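Local coordinates for protein beta-d-glucoside glucohydrolase (Hypocrea jecorina, PDB 3ZZ1) that probably hydrolyses terminal, non-reducing beta-D-glucosyl residues with release of beta-D-glucose, as a family 3 glycoside hydrolase in fungal cellulose breakdown, at residues G71-F75 and V387-Y391; S354-I358 and V393-D397. All blocks are in the same frame, centred on the assembly; numbering follows the deposited sequence.

Interaction 1: residues G71-F75 and V387-Y391; sequences GSTAF and VNYPY
Ala74 sets its methyl group against three apolar side chains of 387-391: its CB lies 3.6 Å from CG2 of Val387, 3.6 Å from CD1 of Tyr389 and 4.2 Å from CD of Pro390. The CA-to-CB bond of Tyr389 points away from 71-75, but its m rotamer (chi1 -69°) brings the ring back within reach, obliquely. Both segments are irregular, largely extended from Ser72 to Phe75 and from Val387 to Tyr389, turning at Pro390 (phi/psi -74/-25); the closest CA pairs are Ala74-Tyr389 (5.7 Å) and Thr73-Pro390 (6.5 Å). In this family 3 enzyme, as in many relatives, an N-terminal TIM-barrel-type domain is followed by a second domain built on a six-stranded sheet, and here a loop of each meets the other. No direct hydrogen bond crosses; instead water 1 lies 2.7 Å from OG of Ser72 (chi1 p) and donates to O of Asn388 at 2.6 Å. Pro390 CG also packs 3.4 Å from O of Ser72. Backbone N and O of Ala74 bond to Gln508 and Ser507, whereas Thr73 OG1 bonds to Glu100.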
loop_
_atom_site.group_PDB
_atom_site.type_symbol
_atom_site.label_atom_id
_atom_site.label_comp_id
_atom_site.label_asym_id
_atom_site.label_seq_id
_atom_site.Cartn_x
_atom_site.Cartn_y
_atom_site.Cartn_z
ATOM N N GLY A 71 4.165 -22.843 3.261
ATOM C CA GLY A 71 5.319 -22.628 4.126
ATOM C C GLY A 71 5.854 -21.208 4.112
ATOM O O GLY A 71 7.046 -20.985 4.321
ATOM N N SER A 72 4.968 -20.247 3.876
ATOM C CA SER A 72 5.368 -18.847 3.769
ATOM C C SER A 72 4.773 -17.986 4.877
ATOM O O SER A 72 3.795 -18.371 5.528
ATOM C CB SER A 72 4.969 -18.283 2.408
ATOM O OG SER A 72 3.566 -18.383 2.228
ATOM N N THR A 73 5.389 -16.826 5.080
ATOM C CA THR A 73 4.909 -15.834 6.022
ATOM C C THR A 73 3.770 -15.030 5.396
ATOM O O THR A 73 3.808 -14.698 4.212
ATOM C CB THR A 73 6.060 -14.888 6.459
ATOM O OG1 THR A 73 7.095 -15.651 7.098
ATOM C CG2 THR A 73 5.573 -13.798 7.410
ATOM N N ALA A 74 2.750 -14.751 6.201
ATOM C CA ALA A 74 1.720 -13.787 5.857
ATOM C C ALA A 74 2.127 -12.432 6.430
ATOM O O ALA A 74 1.931 -12.161 7.619
ATOM C CB ALA A 74 0.377 -14.222 6.415
ATOM N N PHE A 75 2.715 -11.587 5.587
ATOM C CA PHE A 75 3.128 -10.262 6.028
ATOM C C PHE A 75 1.913 -9.360 6.192
ATOM O O PHE A 75 0.831 -9.660 5.678
ATOM C CB PHE A 75 4.156 -9.657 5.065
ATOM C CG PHE A 75 5.477 -10.384 5.056
ATOM C CD1 PHE A 75 5.687 -11.465 4.200
ATOM C CD2 PHE A 75 6.506 -9.991 5.907
ATOM C CE1 PHE A 75 6.900 -12.142 4.185
ATOM C CE2 PHE A 75 7.730 -10.658 5.903
ATOM C CZ PHE A 75 7.928 -11.740 5.043
ATOM N N VAL A 387 -3.184 -14.144 1.515
ATOM C CA VAL A 387 -2.419 -15.403 1.538
ATOM C C VAL A 387 -2.856 -16.310 2.698
ATOM O O VAL A 387 -3.627 -15.895 3.563
ATOM C CB VAL A 387 -0.878 -15.170 1.649
ATOM C CG1 VAL A 387 -0.329 -14.398 0.448
ATOM C CG2 VAL A 387 -0.525 -14.468 2.952
ATOM N N ASN A 388 -2.346 -17.541 2.706
ATOM C CA ASN A 388 -2.545 -18.476 3.810
ATOM C C ASN A 388 -1.734 -18.081 5.043
ATOM O O ASN A 388 -0.583 -17.643 4.926
ATOM C CB ASN A 388 -2.112 -19.884 3.395
ATOM C CG ASN A 388 -2.998 -20.490 2.325
ATOM O OD1 ASN A 388 -2.502 -20.987 1.313
ATOM N ND2 ASN A 388 -4.309 -20.477 2.549
ATOM N N TYR A 389 -2.339 -18.247 6.219
ATOM C CA TYR A 389 -1.643 -18.063 7.484
ATOM C C TYR A 389 -0.902 -19.334 7.882
ATOM O O TYR A 389 -1.494 -20.411 7.915
ATOM C CB TYR A 389 -2.626 -17.691 8.598
ATOM C CG TYR A 389 -3.240 -16.321 8.453
ATOM C CD1 TYR A 389 -2.446 -15.169 8.481
ATOM C CD2 TYR A 389 -4.616 -16.171 8.304
ATOM C CE1 TYR A 389 -3.008 -13.905 8.344
ATOM C CE2 TYR A 389 -5.187 -14.916 8.179
ATOM C CZ TYR A 389 -4.381 -13.788 8.196
ATOM O OH TYR A 389 -4.956 -12.547 8.072
ATOM N N PRO A 390 0.399 -19.219 8.184
ATOM C CA PRO A 390 1.112 -20.383 8.712
ATOM C C PRO A 390 0.708 -20.635 10.168
ATOM O O PRO A 390 0.807 -21.756 10.664
ATOM C CB PRO A 390 2.579 -19.964 8.612
ATOM C CG PRO A 390 2.556 -18.470 8.674
ATOM C CD PRO A 390 1.285 -18.056 7.990
ATOM N N TYR A 391 0.266 -19.570 10.826
ATOM C CA TYR A 391 -0.297 -19.600 12.175
ATOM C C TYR A 391 -1.024 -18.270 12.342
ATOM O O TYR A 391 -0.933 -17.397 11.467
ATOM C CB TYR A 391 0.805 -19.757 13.236
ATOM C CG TYR A 391 1.770 -18.592 13.290
ATOM C CD1 TYR A 391 2.894 -18.555 12.465
ATOM C CD2 TYR A 391 1.554 -17.522 14.162
ATOM C CE1 TYR A 391 3.781 -17.483 12.503
ATOM C CE2 TYR A 391 2.425 -16.450 14.210
ATOM C CZ TYR A 391 3.539 -16.436 13.377
ATOM O OH TYR A 391 4.407 -15.370 13.416
HETATM O O HOH W 1 1.330 -17.336 3.207
#

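Interaction 2: residues S354-I358 and V393-D397; sequences SAAII and VAPYD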
loop_
_atom_site.group_PDB
_atom_site.type_symbol
_atom_site.label_atom_id
_atom_site.label_comp_id
_atom_site.label_asym_id
_atom_site.label_seq_id
_atom_site.Cartn_x
_atom_site.Cartn_y
_atom_site.Cartn_z
ATOM N N SER A 354 -16.600 -11.478 18.476
ATOM C CA SER A 354 -16.156 -12.625 17.688
ATOM C C SER A 354 -14.760 -12.401 17.110
ATOM O O SER A 354 -14.021 -13.359 16.897
ATOM C CB SER A 354 -17.140 -12.917 16.565
ATOM O OG SER A 354 -17.183 -11.836 15.653
ATOM N N ALA A 355 -14.412 -11.136 16.868
ATOM C CA ALA A 355 -13.100 -10.753 16.320
ATOM C C ALA A 355 -11.943 -10.899 17.319
ATOM O O ALA A 355 -10.782 -10.678 16.970
ATOM C CB ALA A 355 -13.151 -9.334 15.775
ATOM N N ALA A 356 -12.264 -11.267 18.556
ATOM C CA ALA A 356 -11.248 -11.542 19.570
ATOM C C ALA A 356 -10.598 -12.920 19.401
ATOM O O ALA A 356 -9.435 -13.105 19.766
ATOM C CB ALA A 356 -11.845 -11.400 20.965
ATOM N N ILE A 357 -11.338 -13.875 18.835
ATOM C CA ILE A 357 -10.870 -15.271 18.749
ATOM C C ILE A 357 -10.564 -15.786 17.334
ATOM O O ILE A 357 -10.893 -15.144 16.339
ATOM C CB ILE A 357 -11.862 -16.252 19.430
ATOM C CG1 ILE A 357 -13.222 -16.232 18.712
ATOM C CG2 ILE A 357 -11.987 -15.935 20.921
ATOM C CD1 ILE A 357 -14.049 -17.495 18.921
ATOM N N ILE A 358 -9.938 -16.960 17.270
ATOM C CA ILE A 358 -9.677 -17.659 16.010
ATOM C C ILE A 358 -10.999 -18.038 15.333
ATOM O O ILE A 358 -11.880 -18.626 15.963
ATOM C CB ILE A 358 -8.818 -18.939 16.239
ATOM C CG1 ILE A 358 -7.406 -18.592 16.747
ATOM C CG2 ILE A 358 -8.756 -19.804 14.976
ATOM C CD1 ILE A 358 -6.519 -17.863 15.746
ATOM N N VAL A 393 -2.011 -15.607 15.787
ATOM C CA VAL A 393 -2.119 -15.289 17.210
ATOM C C VAL A 393 -3.335 -14.393 17.454
ATOM O O VAL A 393 -3.288 -13.186 17.200
ATOM C CB VAL A 393 -0.836 -14.605 17.754
ATOM C CG1 VAL A 393 -0.908 -14.457 19.272
ATOM C CG2 VAL A 393 0.409 -15.395 17.363
ATOM N N ALA A 394 -4.419 -14.992 17.950
ATOM C CA ALA A 394 -5.651 -14.265 18.250
ATOM C C ALA A 394 -5.475 -13.308 19.436
ATOM O O ALA A 394 -4.742 -13.618 20.379
ATOM C CB ALA A 394 -6.791 -15.239 18.515
ATOM N N PRO A 395 -6.133 -12.130 19.378
ATOM C CA PRO A 395 -6.100 -11.185 20.490
ATOM C C PRO A 395 -6.444 -11.834 21.835
ATOM O O PRO A 395 -5.727 -11.609 22.816
ATOM C CB PRO A 395 -7.157 -10.156 20.100
ATOM C CG PRO A 395 -7.149 -10.168 18.618
ATOM C CD PRO A 395 -6.881 -11.590 18.226
ATOM N N TYR A 396 -7.509 -12.643 21.872
ATOM C CA TYR A 396 -7.941 -13.277 23.125
ATOM C C TYR A 396 -6.873 -14.159 23.767
ATOM O O TYR A 396 -6.600 -14.038 24.960
ATOM C CB TYR A 396 -9.234 -14.089 22.961
ATOM C CG TYR A 396 -9.487 -14.991 24.157
ATOM C CD1 TYR A 396 -9.830 -14.454 25.403
ATOM C CD2 TYR A 396 -9.337 -16.376 24.053
ATOM C CE1 TYR A 396 -10.039 -15.279 26.511
ATOM C CE2 TYR A 396 -9.544 -17.206 25.153
ATOM C CZ TYR A 396 -9.895 -16.654 26.375
ATOM O OH TYR A 396 -10.104 -17.483 27.457
ATOM N N ASP A 397 -6.299 -15.058 22.973
ATOM C CA ASP A 397 -5.310 -16.014 23.463
ATOM C C ASP A 397 -4.090 -15.280 24.023
ATOM O O ASP A 397 -3.568 -15.646 25.079
ATOM C CB ASP A 397 -4.922 -17.003 22.356
ATOM C CG ASP A 397 -6.081 -17.926 21.952
ATOM O OD1 ASP A 397 -6.773 -18.447 22.851
ATOM O OD2 ASP A 397 -6.296 -18.141 20.736
HETATM O O HOH W 2 -8.781 -18.038 19.817
#
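Ala356, Ile358 and Tyr396 give up the most surface here, and they illustrate how the first turn of a helix can be anchored by a preceding loop. The carbonyl of Ala356, at the end of the 3-10 turn 354-356, accepts a hydrogen bond from N of Tyr396 (N to O 2.9 Å, 163° at the hydrogen). It thus engages an amide that no carbonyl within the helix can serve, since Tyr396 stands just two residues beyond the N-cap, Ala394. CB of Tyr396 then packs 4.2 Å from CB of Ala356 and 3.9 Å from CG2 of Ile357, while its ring leads away. Ile358 reaches Ala394 (CD1 to CB 3.8 Å), and its N donates to water 2 (3.0 Å), which in turn donates to OD2 of Asp397 (2.7 Å). Ala355, Ala356 and Pro395 all touch Phe434 of strand 430-437; Tyr396 touches Val410 and Leu412 of strand 409-413, and Pro395 touches Leu514 of helix 510-518.

Segments 387-391 and 393-397 are separated by Phe392 alone, so one run of chain serves both interactions, whose centres lie about 17 Å apart. Along the sequence the order is 71-75, 354-358, 387-391, 393-397, and the two pairings therefore cross. Interaction 1 joins the N-terminal domain to the second domain, whereas interaction 2 stays within the latter, where helix 395-404 begins after the long loop that follows strand 348-352. The principle illustrated is that a single connection can carry an interdomain contact and then enter its own domain's framework: Phe392, the residue between, meets the ring of Tyr389 edge-to-face and is touched by Ile358, so it neighbours both contacts.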